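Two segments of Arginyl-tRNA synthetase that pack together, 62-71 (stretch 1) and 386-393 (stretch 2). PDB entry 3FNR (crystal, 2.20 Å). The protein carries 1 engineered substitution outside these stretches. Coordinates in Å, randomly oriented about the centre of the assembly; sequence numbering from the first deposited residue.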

ATOM      1  N   LEU A  62      -3.144   6.913   7.182  1.00 32.24           N
ATOM      2  CA  LEU A  62      -4.387   7.204   7.870  1.00 32.61           C
ATOM      3  C   LEU A  62      -4.273   6.922   9.365  1.00 37.96           C
ATOM      4  O   LEU A  62      -4.607   7.781  10.190  1.00 39.96           O
ATOM      5  CB  LEU A  62      -5.548   6.436   7.235  1.00 34.36           C
ATOM      6  CG  LEU A  62      -6.952   6.629   7.814  1.00 33.63           C
ATOM      7  CD1 LEU A  62      -7.394   8.092   7.822  1.00 33.05           C
ATOM      8  CD2 LEU A  62      -7.895   5.797   7.007  1.00 33.97           C
ATOM      9  N   ALA A  63      -3.768   5.740   9.711  1.00 35.25           N
ATOM     10  CA  ALA A  63      -3.521   5.407  11.113  1.00 38.40           C
ATOM     11  C   ALA A  63      -2.659   6.444  11.834  1.00 36.08           C
ATOM     12  O   ALA A  63      -2.993   6.864  12.941  1.00 39.88           O
ATOM     13  CB  ALA A  63      -2.897   4.065  11.215  1.00 41.56           C
ATOM     14  N   ARG A  64      -1.570   6.870  11.196  1.00 37.65           N
ATOM     15  CA  ARG A  64      -0.677   7.873  11.788  1.00 39.96           C
ATOM     16  C   ARG A  64      -1.381   9.222  11.978  1.00 39.87           C
ATOM     17  O   ARG A  64      -1.250   9.847  13.029  1.00 44.36           O
ATOM     18  CB  ARG A  64       0.602   8.032  10.958  1.00 39.47           C
ATOM     19  CG  ARG A  64       1.830   7.397  11.590  1.00 48.93           C
ATOM     20  CD  ARG A  64       2.309   6.124  10.902  1.00 38.43           C
ATOM     21  NE  ARG A  64       3.318   6.405   9.884  1.00 52.76           N
ATOM     22  CZ  ARG A  64       4.279   5.564   9.493  1.00 52.50           C
ATOM     23  NH1 ARG A  64       4.404   4.352  10.030  1.00 41.03           N
ATOM     24  NH2 ARG A  64       5.123   5.940   8.544  1.00 40.08           N
ATOM     25  N   HIS A  65      -2.148   9.638  10.968  1.00 38.28           N
ATOM     26  CA  HIS A  65      -2.919  10.881  10.999  1.00 33.35           C
ATOM     27  C   HIS A  65      -3.863  10.901  12.197  1.00 35.54           C
ATOM     28  O   HIS A  65      -3.979  11.908  12.905  1.00 32.96           O
ATOM     29  CB  HIS A  65      -3.714  11.023   9.691  1.00 32.15           C
ATOM     30  CG  HIS A  65      -4.511  12.289   9.582  1.00 35.27           C
ATOM     31  ND1 HIS A  65      -3.956  13.496   9.206  1.00 41.18           N
ATOM     32  CD2 HIS A  65      -5.829  12.529   9.780  1.00 38.71           C
ATOM     33  CE1 HIS A  65      -4.899  14.424   9.185  1.00 43.76           C
ATOM     34  NE2 HIS A  65      -6.043  13.864   9.535  1.00 39.88           N
ATOM     35  N   LEU A  66      -4.494   9.756  12.442  1.00 35.26           N
ATOM     36  CA  LEU A  66      -5.472   9.621  13.503  1.00 33.05           C
ATOM     37  C   LEU A  66      -4.854   9.420  14.889  1.00 35.59           C
ATOM     38  O   LEU A  66      -5.577   9.329  15.882  1.00 32.92           O
ATOM     39  CB  LEU A  66      -6.462   8.503  13.161  1.00 33.06           C
ATOM     40  CG  LEU A  66      -7.269   8.710  11.865  1.00 32.30           C
ATOM     41  CD1 LEU A  66      -8.065   7.476  11.568  1.00 39.91           C
ATOM     42  CD2 LEU A  66      -8.189   9.939  11.934  1.00 36.44           C
ATOM     43  N   GLY A  67      -3.527   9.363  14.954  1.00 35.65           N
ATOM     44  CA  GLY A  67      -2.820   9.306  16.227  1.00 35.13           C
ATOM     45  C   GLY A  67      -2.476   7.909  16.700  1.00 39.80           C
ATOM     46  O   GLY A  67      -2.086   7.724  17.857  1.00 36.06           O
ATOM     47  N   TYR A  68      -2.633   6.921  15.820  1.00 35.99           N
ATOM     48  CA  TYR A  68      -2.264   5.553  16.154  1.00 33.93           C
ATOM     49  C   TYR A  68      -0.766   5.354  15.935  1.00 41.14           C
ATOM     50  O   TYR A  68      -0.198   5.901  14.983  1.00 39.02           O
ATOM     51  CB  TYR A  68      -3.070   4.545  15.326  1.00 33.66           C
ATOM     52  CG  TYR A  68      -4.553   4.564  15.620  1.00 37.32           C
ATOM     53  CD1 TYR A  68      -5.415   5.374  14.884  1.00 37.97           C
ATOM     54  CD2 TYR A  68      -5.098   3.769  16.630  1.00 35.64           C
ATOM     55  CE1 TYR A  68      -6.783   5.404  15.152  1.00 44.65           C
ATOM     56  CE2 TYR A  68      -6.473   3.787  16.904  1.00 42.14           C
ATOM     57  CZ  TYR A  68      -7.304   4.613  16.159  1.00 41.89           C
ATOM     58  OH  TYR A  68      -8.655   4.658  16.410  1.00 42.21           O
ATOM     59  N   LYS A  69      -0.127   4.607  16.840  1.00 39.97           N
ATOM     60  CA  LYS A  69       1.238   4.119  16.628  1.00 40.72           C
ATOM     61  C   LYS A  69       1.126   2.983  15.634  1.00 34.58           C
ATOM     62  O   LYS A  69       0.427   2.008  15.882  1.00 35.41           O
ATOM     63  CB  LYS A  69       1.853   3.615  17.937  1.00 42.05           C
ATOM     64  CG  LYS A  69       2.176   4.715  18.955  1.00 53.69           C
ATOM     65  CD  LYS A  69       2.878   4.163  20.212  1.00 61.34           C
ATOM     66  CE  LYS A  69       1.897   3.531  21.219  1.00 78.77           C
ATOM     67  NZ  LYS A  69       0.870   4.489  21.745  1.00 83.43           N
ATOM     68  N   PHE A  70       1.792   3.110  14.492  1.00 32.79           N
ATOM     69  CA  PHE A  70       1.560   2.180  13.399  1.00 30.01           C
ATOM     70  C   PHE A  70       2.866   1.959  12.649  1.00 36.94           C
ATOM     71  O   PHE A  70       3.361   2.858  11.959  1.00 35.90           O
ATOM     72  CB  PHE A  70       0.477   2.751  12.469  1.00 26.83           C
ATOM     73  CG  PHE A  70      -0.219   1.721  11.593  1.00 26.97           C
ATOM     74  CD1 PHE A  70      -1.458   1.206  11.953  1.00 30.94           C
ATOM     75  CD2 PHE A  70       0.337   1.321  10.388  1.00 29.98           C
ATOM     76  CE1 PHE A  70      -2.120   0.290  11.136  1.00 33.29           C
ATOM     77  CE2 PHE A  70      -0.313   0.410   9.566  1.00 29.51           C
ATOM     78  CZ  PHE A  70      -1.539  -0.116   9.941  1.00 34.20           C
ATOM     79  N   ASN A  71       3.416   0.762  12.806  1.00 34.93           N
ATOM     80  CA  ASN A  71       4.654   0.368  12.151  1.00 38.49           C
ATOM     81  C   ASN A  71       4.442  -0.482  10.921  1.00 32.93           C
ATOM     82  O   ASN A  71       3.469  -1.235  10.828  1.00 36.49           O
ATOM     83  CB  ASN A  71       5.551  -0.383  13.126  1.00 43.23           C
ATOM     84  CG  ASN A  71       6.475   0.536  13.876  1.00 60.69           C
ATOM     85  OD1 ASN A  71       6.085   1.154  14.867  1.00 63.46           O
ATOM     86  ND2 ASN A  71       7.715   0.640  13.400  1.00 71.88           N
ATOM     87  N   VAL A 386     -15.432  10.863   8.625  1.00 29.67           N
ATOM     88  CA  VAL A 386     -15.173   9.926   7.536  1.00 33.36           C
ATOM     89  C   VAL A 386     -13.872   9.154   7.764  1.00 36.21           C
ATOM     90  O   VAL A 386     -13.872   7.928   7.663  1.00 39.88           O
ATOM     91  CB  VAL A 386     -15.158  10.642   6.164  1.00 31.04           C
ATOM     92  CG1 VAL A 386     -14.766   9.673   5.053  1.00 33.83           C
ATOM     93  CG2 VAL A 386     -16.542  11.247   5.872  1.00 39.12           C
ATOM     94  N   LEU A 387     -12.792   9.869   8.103  1.00 33.12           N
ATOM     95  CA  LEU A 387     -11.467   9.252   8.276  1.00 35.06           C
ATOM     96  C   LEU A 387     -11.440   8.236   9.417  1.00 35.22           C
ATOM     97  O   LEU A 387     -10.904   7.141   9.268  1.00 36.05           O
ATOM     98  CB  LEU A 387     -10.391  10.316   8.511  1.00 31.24           C
ATOM     99  CG  LEU A 387     -10.142  11.280   7.355  1.00 33.13           C
ATOM    100  CD1 LEU A 387      -9.073  12.296   7.738  1.00 32.13           C
ATOM    101  CD2 LEU A 387      -9.806  10.561   6.039  1.00 22.19           C
ATOM    102  N   ASN A 388     -12.029   8.604  10.551  1.00 38.33           N
ATOM    103  CA  ASN A 388     -12.120   7.703  11.695  1.00 38.26           C
ATOM    104  C   ASN A 388     -12.936   6.465  11.371  1.00 39.78           C
ATOM    105  O   ASN A 388     -12.567   5.354  11.741  1.00 46.75           O
ATOM    106  CB  ASN A 388     -12.674   8.436  12.917  1.00 38.82           C
ATOM    107  CG  ASN A 388     -11.633   9.330  13.579  1.00 43.11           C
ATOM    108  OD1 ASN A 388     -10.743   8.850  14.286  1.00 42.07           O
ATOM    109  ND2 ASN A 388     -11.742  10.636  13.358  1.00 41.48           N
ATOM    110  N   ASP A 389     -14.020   6.663  10.635  1.00 41.93           N
ATOM    111  CA  ASP A 389     -14.896   5.575  10.232  1.00 43.97           C
ATOM    112  C   ASP A 389     -14.198   4.675   9.220  1.00 41.53           C
ATOM    113  O   ASP A 389     -14.339   3.454   9.270  1.00 43.11           O
ATOM    114  CB  ASP A 389     -16.178   6.152   9.631  1.00 47.85           C
ATOM    115  CG  ASP A 389     -17.405   5.358  10.004  1.00 71.60           C
ATOM    116  OD1 ASP A 389     -18.191   5.863  10.837  1.00 80.07           O
ATOM    117  OD2 ASP A 389     -17.581   4.232   9.478  1.00 80.97           O
ATOM    118  N   ALA A 390     -13.435   5.285   8.312  1.00 40.02           N
ATOM    119  CA  ALA A 390     -12.689   4.537   7.302  1.00 39.02           C
ATOM    120  C   ALA A 390     -11.628   3.646   7.938  1.00 37.46           C
ATOM    121  O   ALA A 390     -11.457   2.504   7.527  1.00 39.31           O
ATOM    122  CB  ALA A 390     -12.054   5.473   6.282  1.00 36.30           C
ATOM    123  N   PHE A 391     -10.930   4.164   8.944  1.00 39.90           N
ATOM    124  CA  PHE A 391      -9.906   3.382   9.617  1.00 38.94           C
ATOM    125  C   PHE A 391     -10.497   2.200  10.375  1.00 40.00           C
ATOM    126  O   PHE A 391     -10.085   1.057  10.168  1.00 44.50           O
ATOM    127  CB  PHE A 391      -9.084   4.235  10.575  1.00 34.18           C
ATOM    128  CG  PHE A 391      -8.028   3.454  11.299  1.00 42.01           C
ATOM    129  CD1 PHE A 391      -6.906   2.988  10.616  1.00 33.82           C
ATOM    130  CD2 PHE A 391      -8.172   3.139  12.643  1.00 44.23           C
ATOM    131  CE1 PHE A 391      -5.942   2.235  11.268  1.00 39.50           C
ATOM    132  CE2 PHE A 391      -7.204   2.396  13.304  1.00 43.24           C
ATOM    133  CZ  PHE A 391      -6.083   1.952  12.616  1.00 39.70           C
ATOM    134  N   GLU A 392     -11.464   2.493  11.240  1.00 34.42           N
ATOM    135  CA  GLU A 392     -12.071   1.495  12.114  1.00 39.72           C
ATOM    136  C   GLU A 392     -12.761   0.337  11.384  1.00 36.95           C
ATOM    137  O   GLU A 392     -12.783  -0.775  11.894  1.00 40.11           O
ATOM    138  CB  GLU A 392     -13.024   2.175  13.105  1.00 38.54           C
ATOM    139  CG  GLU A 392     -12.288   3.031  14.143  1.00 52.47           C
ATOM    140  CD  GLU A 392     -13.173   4.075  14.811  1.00 61.06           C
ATOM    141  OE1 GLU A 392     -12.666   5.176  15.115  1.00 57.92           O
ATOM    142  OE2 GLU A 392     -14.372   3.800  15.034  1.00 69.08           O
ATOM    143  N   ALA A 393     -13.302   0.593  10.192  1.00 35.19           N
ATOM    144  CA  ALA A 393     -13.952  -0.447   9.397  1.00 37.29           C
ATOM    145  C   ALA A 393     -13.018  -1.036   8.339  1.00 38.59           C
ATOM    146  O   ALA A 393     -13.409  -1.966   7.630  1.00 40.71           O
ATOM    147  CB  ALA A 393     -15.213   0.106   8.727  1.00 39.33           C
TER
HETATM  148  O   HOH W   1     -10.336   6.184  14.799  1.00 38.41           O

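The contact between the two stretches is almost wholly apolar: no hydrogen bond joins them directly, and 462 Å² of surface is buried, both sides summed. Phe391 contributes most. Its CA-to-CB bond points toward stretch 1, and with chi1 in the t rotamer the ring lies between the helix, at Ala63, and the residues that follow it, Tyr68 and Phe70. CE1 of Phe391 lies 3.6 Å from CB of Ala63 and 4.3 Å from CE1 of Phe70, while CE2 of Phe391 sits 3.6 Å from CE1 of Tyr68, over one face of the tyrosine ring. The two rings are inclined at 32°, with centroids 4.5 Å apart. The small methyl of Ala63 lets the ring come close to the helix.

Leu62 and Leu66, one helical turn apart, both point toward stretch 2 and pack against Leu387 and Phe391, themselves a turn apart. CD1 of Leu62 approaches CB of Leu387 at 3.8 Å, and its CD2 lies 4.2 Å from CB of Ala390. Leu66, in the mt rotamer, brings CD1 to 3.5 Å from CB of Phe391 and CD2 to 4.1 Å from CB of Leu387. Branched aliphatic side chains suit these buried positions, where no polar partner is required. Leu387 also meets His65, its CD1 3.8 Å from CD2 of the imidazole.

Gly67 ends the first helix in a Schellman motif, its positive phi turning the chain so that Tyr68 can return toward stretch 2. Polar groups gather beside the phenol. A water accepts a hydrogen bond from OH of Tyr68 (2.8 Å from the water O) and donates to OD1 of Asn388 (2.7 Å from the same O) and OE1 of Glu392 (2.6 Å from it), thereby linking the stretches indirectly.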